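Local coordinates for Dps family protein (Staphylococcus aureus subsp. aureus, PDB 2D5K) that compacts the nucleoid and, as a member of the ferritin-like Dps family, probably oxidises and stores iron in a twelve-subunit shell, at the interface of chains A and B. Coordinates in Å, arbitrary orientation; residue numbers count along the deposited sequence, not the author numbering. Chains: chain A/B, Dps family protein.

Contact 1: the interface of chains A and B. Residues chain A 61, 64, 70; chain B 31-32, 42.
A:Glu61 reaches B:His42 because its CG is anti to the carbonyl carbon (chi1 -58°) and the chain runs extended beyond it. B:His42 comes the other way, with CG anti to its backbone N (chi1 177°). The two side chains therefore meet tip to tip. B:His42 NE2 donates to the carboxylate oxygen OE2 of A:Glu61 at 2.9 Å. The bond is close to straight. The acceptor lies in the imidazole plane, and the donor meets OE2 on its syn side, somewhat out of the carboxylate plane. Ring and carboxylate are turned only modestly against each other.

The indole of B:Trp31 stands crosswise to A:Glu61. B:Trp31 CD1, at the ring edge, lies 3.9 Å from the methylene CG of A:Glu61, while OE2 sits in the ring plane at that same edge. The contact is one of packing along the aliphatic part of the chain. A:Leu64 crosses the stem of the tryptophan. The methyl A:Leu64 CD1 touches B:Trp31 CB at 3.5 Å and rests 3.4 Å from the backbone oxygen O of B:Trp31. On the benzo side of the indole, CE3 of B:Trp31 has A:Pro70 CB at 4.0 Å.

Another polar link is made by the phenol of B:Tyr32. B:Tyr32 OH donates to the backbone oxygen O of A:Pro70 at 2.6 Å. The donor approaches at a C=O angle of 128° and is tilted from the carbonyl plane. The phenol points at the proline end on, and A:Pro70 CD packs against B:Tyr32 CZ at 3.5 Å. The proline is thus held by its carbonyl and by its ring.

The site is part of the two-fold dimer interface of a Dps protein, and its B:His42–A:Glu61 pair probably belongs to the intersubunit ferroxidase centre. A:Glu61 and A:Leu64 lie near the end of helix 38-65, and A:Pro70 in the loop before helix 74-80. They face the end of helix 5-32 and the start of helix 38-65 in chain B.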
loop_
_atom_site.group_PDB
_atom_site.type_symbol
_atom_site.label_atom_id
_atom_site.label_comp_id
_atom_site.label_asym_id
_atom_site.label_seq_id
_atom_site.Cartn_x
_atom_site.Cartn_y
_atom_site.Cartn_z
ATOM N N GLU A 61 15.039 23.838 -10.919
ATOM C CA GLU A 61 15.907 23.658 -9.763
ATOM C C GLU A 61 17.341 23.330 -10.176
ATOM O O GLU A 61 18.266 23.463 -9.378
ATOM C CB GLU A 61 15.325 22.604 -8.814
ATOM C CG GLU A 61 13.920 22.992 -8.330
ATOM C CD GLU A 61 13.501 22.316 -7.034
ATOM O OE1 GLU A 61 13.886 21.151 -6.807
ATOM O OE2 GLU A 61 12.765 22.954 -6.249
ATOM N N LEU A 64 18.804 26.678 -10.538
ATOM C CA LEU A 64 19.132 27.182 -9.212
ATOM C C LEU A 64 20.429 26.552 -8.718
ATOM O O LEU A 64 21.253 27.220 -8.091
ATOM C CB LEU A 64 17.995 26.871 -8.231
ATOM C CG LEU A 64 16.673 27.599 -8.492
ATOM C CD1 LEU A 64 15.563 26.950 -7.690
ATOM C CD2 LEU A 64 16.812 29.075 -8.125
ATOM N N PRO A 70 15.695 30.864 -12.596
ATOM C CA PRO A 70 14.681 30.210 -13.436
ATOM C C PRO A 70 13.577 31.205 -13.775
ATOM O O PRO A 70 13.185 31.998 -12.921
ATOM C CB PRO A 70 14.140 29.088 -12.544
ATOM C CG PRO A 70 15.162 28.942 -11.447
ATOM C CD PRO A 70 15.672 30.329 -11.226
ATOM N N TRP B 31 10.909 28.186 -5.698
ATOM C CA TRP B 31 12.292 28.200 -6.166
ATOM C C TRP B 31 13.180 29.253 -5.522
ATOM O O TRP B 31 14.336 28.984 -5.191
ATOM C CB TRP B 31 12.341 28.424 -7.686
ATOM C CG TRP B 31 11.641 27.373 -8.496
ATOM C CD1 TRP B 31 11.567 26.038 -8.222
ATOM C CD2 TRP B 31 10.940 27.568 -9.732
ATOM N NE1 TRP B 31 10.860 25.388 -9.208
ATOM C CE2 TRP B 31 10.466 26.303 -10.148
ATOM C CE3 TRP B 31 10.669 28.688 -10.529
ATOM C CZ2 TRP B 31 9.732 26.126 -11.328
ATOM C CZ3 TRP B 31 9.937 28.514 -11.707
ATOM C CH2 TRP B 31 9.477 27.239 -12.090
ATOM N N TYR B 32 12.636 30.452 -5.353
ATOM C CA TYR B 32 13.402 31.574 -4.826
ATOM C C TYR B 32 13.415 31.826 -3.324
ATOM O O TYR B 32 14.138 32.709 -2.860
ATOM C CB TYR B 32 12.957 32.849 -5.548
ATOM C CG TYR B 32 13.384 32.907 -6.999
ATOM C CD1 TYR B 32 14.717 33.127 -7.342
ATOM C CD2 TYR B 32 12.455 32.747 -8.031
ATOM C CE1 TYR B 32 15.119 33.193 -8.676
ATOM C CE2 TYR B 32 12.847 32.810 -9.369
ATOM C CZ TYR B 32 14.184 33.037 -9.683
ATOM O OH TYR B 32 14.581 33.123 -10.999
ATOM N N HIS B 42 9.735 25.766 1.244
ATOM C CA HIS B 42 9.975 25.174 -0.069
ATOM C C HIS B 42 8.907 24.103 -0.305
ATOM O O HIS B 42 8.300 24.036 -1.377
ATOM C CB HIS B 42 11.386 24.565 -0.109
ATOM C CG HIS B 42 11.719 23.871 -1.393
ATOM N ND1 HIS B 42 11.941 22.513 -1.468
ATOM C CD2 HIS B 42 11.886 24.349 -2.648
ATOM C CE1 HIS B 42 12.231 22.184 -2.714
ATOM N NE2 HIS B 42 12.205 23.280 -3.450
#

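Contact 2: the interface of chains A and B. Residues chain A 30-31, 42, 49; chain B 57, 61, 64.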
loop_
_atom_site.group_PDB
_atom_site.type_symbol
_atom_site.label_atom_id
_atom_site.label_comp_id
_atom_site.label_asym_id
_atom_site.label_seq_id
_atom_site.Cartn_x
_atom_site.Cartn_y
_atom_site.Cartn_z
ATOM N N HIS A 30 -7.138 18.831 -22.630
ATOM C CA HIS A 30 -7.759 17.930 -21.660
ATOM C C HIS A 30 -9.236 18.310 -21.494
ATOM O O HIS A 30 -10.110 17.448 -21.413
ATOM C CB HIS A 30 -6.997 18.079 -20.331
ATOM C CG HIS A 30 -7.645 17.428 -19.147
ATOM N ND1 HIS A 30 -7.707 16.060 -18.986
ATOM C CD2 HIS A 30 -8.159 17.963 -18.013
ATOM C CE1 HIS A 30 -8.222 15.781 -17.801
ATOM N NE2 HIS A 30 -8.505 16.918 -17.191
ATOM N N TRP A 31 -9.513 19.608 -21.466
ATOM C CA TRP A 31 -10.881 20.083 -21.290
ATOM C C TRP A 31 -11.740 20.094 -22.554
ATOM O O TRP A 31 -12.913 19.720 -22.520
ATOM C CB TRP A 31 -10.883 21.506 -20.719
ATOM C CG TRP A 31 -10.164 21.660 -19.421
ATOM C CD1 TRP A 31 -10.101 20.753 -18.404
ATOM C CD2 TRP A 31 -9.436 22.812 -18.981
ATOM N NE1 TRP A 31 -9.374 21.270 -17.353
ATOM C CE2 TRP A 31 -8.956 22.532 -17.682
ATOM C CE3 TRP A 31 -9.146 24.057 -19.557
ATOM C CZ2 TRP A 31 -8.197 23.451 -16.949
ATOM C CZ3 TRP A 31 -8.387 24.975 -18.824
ATOM C CH2 TRP A 31 -7.924 24.662 -17.536
ATOM N N HIS A 42 -8.685 12.301 -22.923
ATOM C CA HIS A 42 -8.907 13.145 -21.751
ATOM C C HIS A 42 -7.879 12.753 -20.686
ATOM O O HIS A 42 -7.246 13.610 -20.064
ATOM C CB HIS A 42 -10.336 12.938 -21.234
ATOM C CG HIS A 42 -10.658 13.711 -19.993
ATOM N ND1 HIS A 42 -10.928 13.101 -18.786
ATOM C CD2 HIS A 42 -10.760 15.043 -19.771
ATOM C CE1 HIS A 42 -11.181 14.024 -17.875
ATOM N NE2 HIS A 42 -11.086 15.210 -18.448
ATOM N N TYR A 49 0.340 16.518 -18.855
ATOM C CA TYR A 49 0.631 17.750 -18.134
ATOM C C TYR A 49 1.239 17.479 -16.766
ATOM O O TYR A 49 1.961 18.318 -16.240
ATOM C CB TYR A 49 -0.575 18.724 -18.060
ATOM C CG TYR A 49 -1.858 18.313 -17.356
ATOM C CD1 TYR A 49 -1.880 17.977 -15.999
ATOM C CD2 TYR A 49 -3.078 18.375 -18.036
ATOM C CE1 TYR A 49 -3.098 17.717 -15.338
ATOM C CE2 TYR A 49 -4.285 18.122 -17.394
ATOM C CZ TYR A 49 -4.293 17.793 -16.051
ATOM O OH TYR A 49 -5.500 17.531 -15.440
ATOM N N ASP B 57 -8.486 22.660 -12.459
ATOM C CA ASP B 57 -9.143 21.594 -13.203
ATOM C C ASP B 57 -10.596 21.412 -12.772
ATOM O O ASP B 57 -11.484 21.259 -13.616
ATOM C CB ASP B 57 -8.377 20.283 -13.027
ATOM C CG ASP B 57 -8.793 19.227 -14.033
ATOM O OD1 ASP B 57 -8.755 19.517 -15.248
ATOM O OD2 ASP B 57 -9.147 18.109 -13.613
ATOM N N GLU B 61 -13.660 22.200 -15.356
ATOM C CA GLU B 61 -14.555 21.139 -15.808
ATOM C C GLU B 61 -15.996 21.360 -15.364
ATOM O O GLU B 61 -16.913 20.736 -15.893
ATOM C CB GLU B 61 -14.049 19.772 -15.347
ATOM C CG GLU B 61 -12.628 19.486 -15.827
ATOM C CD GLU B 61 -12.304 18.011 -15.901
ATOM O OE1 GLU B 61 -12.808 17.237 -15.061
ATOM O OE2 GLU B 61 -11.525 17.625 -16.799
ATOM N N LEU B 64 -17.414 23.484 -17.989
ATOM C CA LEU B 64 -17.745 22.625 -19.120
ATOM C C LEU B 64 -19.079 21.932 -18.854
ATOM O O LEU B 64 -19.914 21.797 -19.751
ATOM C CB LEU B 64 -16.643 21.580 -19.325
ATOM C CG LEU B 64 -15.264 22.127 -19.710
ATOM C CD1 LEU B 64 -14.208 21.042 -19.546
ATOM C CD2 LEU B 64 -15.295 22.648 -21.143
HETATM O O HOH W 1 -9.507 15.889 -14.723
#
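The A:His30 imidazole turns its edge to B:Asp57, while B:Glu61 OE2 stands over the face that also meets A:His42. The hydroxyl of A:Tyr49 stands over the rim of the opposite face. The ring of A:His42 lies against the rim of its face through CD2. B:Asp57 OD1, water 1 and the backbone oxygen of A:His42 all lie in the ring plane at its edge. That last oxygen, A:His42 O, accepts from A:His30 ND1 at 2.7 Å. The bond fixes the rotation of the ring and turns NE2 toward chain B.

NE2 of A:His30 lies 3.1 Å from the carboxylate oxygen OE2 of B:Glu61. OE2 is well above the imidazole plane, so this is at most a poor hydrogen bond. A:His42 NE2 does donate to OE2, as its twin does in contact 1. A:His30 NE2 is 2.9 Å from water 1 as well. This water is 2.5 Å from B:Asp57 OD2, and its link to B:Glu61 is weak.

The other oxygen of B:Asp57 is taken by the indole. A:Trp31 NE1 donates to B:Asp57 OD1 at 2.8 Å, with 163° at the hydrogen. OD1 is met nearly along its C-O axis and stays close to the indole plane. B:Asp57 has CG anti to its backbone N (chi1 -166°), which swings the carboxylate across to the indole N-H and the histidine edge. The tryptophan thereby positions the aspartate. A:Tyr49 turns its hydroxyl toward the same carboxylate, with OH 3.8 Å from OD1 of B:Asp57, too far for a firm bond.

Two histidines from one subunit and an aspartate and a glutamate from the other make up the intersubunit ferroxidase centre typical of Dps proteins. Water 1 lies among them, perhaps near where iron would bind. The site is thus expected to bind and oxidise iron.

The C-alpha centres of contact 1 and contact 2 are about 28 Å apart, at the two ends of one two-fold symmetric interface. Helices 5-32 and 38-65 serve both, with the chains exchanged. Residues 31, 42, 61 and 64 recur in each. Contact 1 adds the loop residue A:Pro70 and its tyrosine partner, while contact 2 adds the remaining ligand-type side chains and a water. Each dimer should therefore carry two equivalent metal centres, each needing both subunits. Pairing subunits completes these centres, and six such pairs would make up the twelve-subunit assembly.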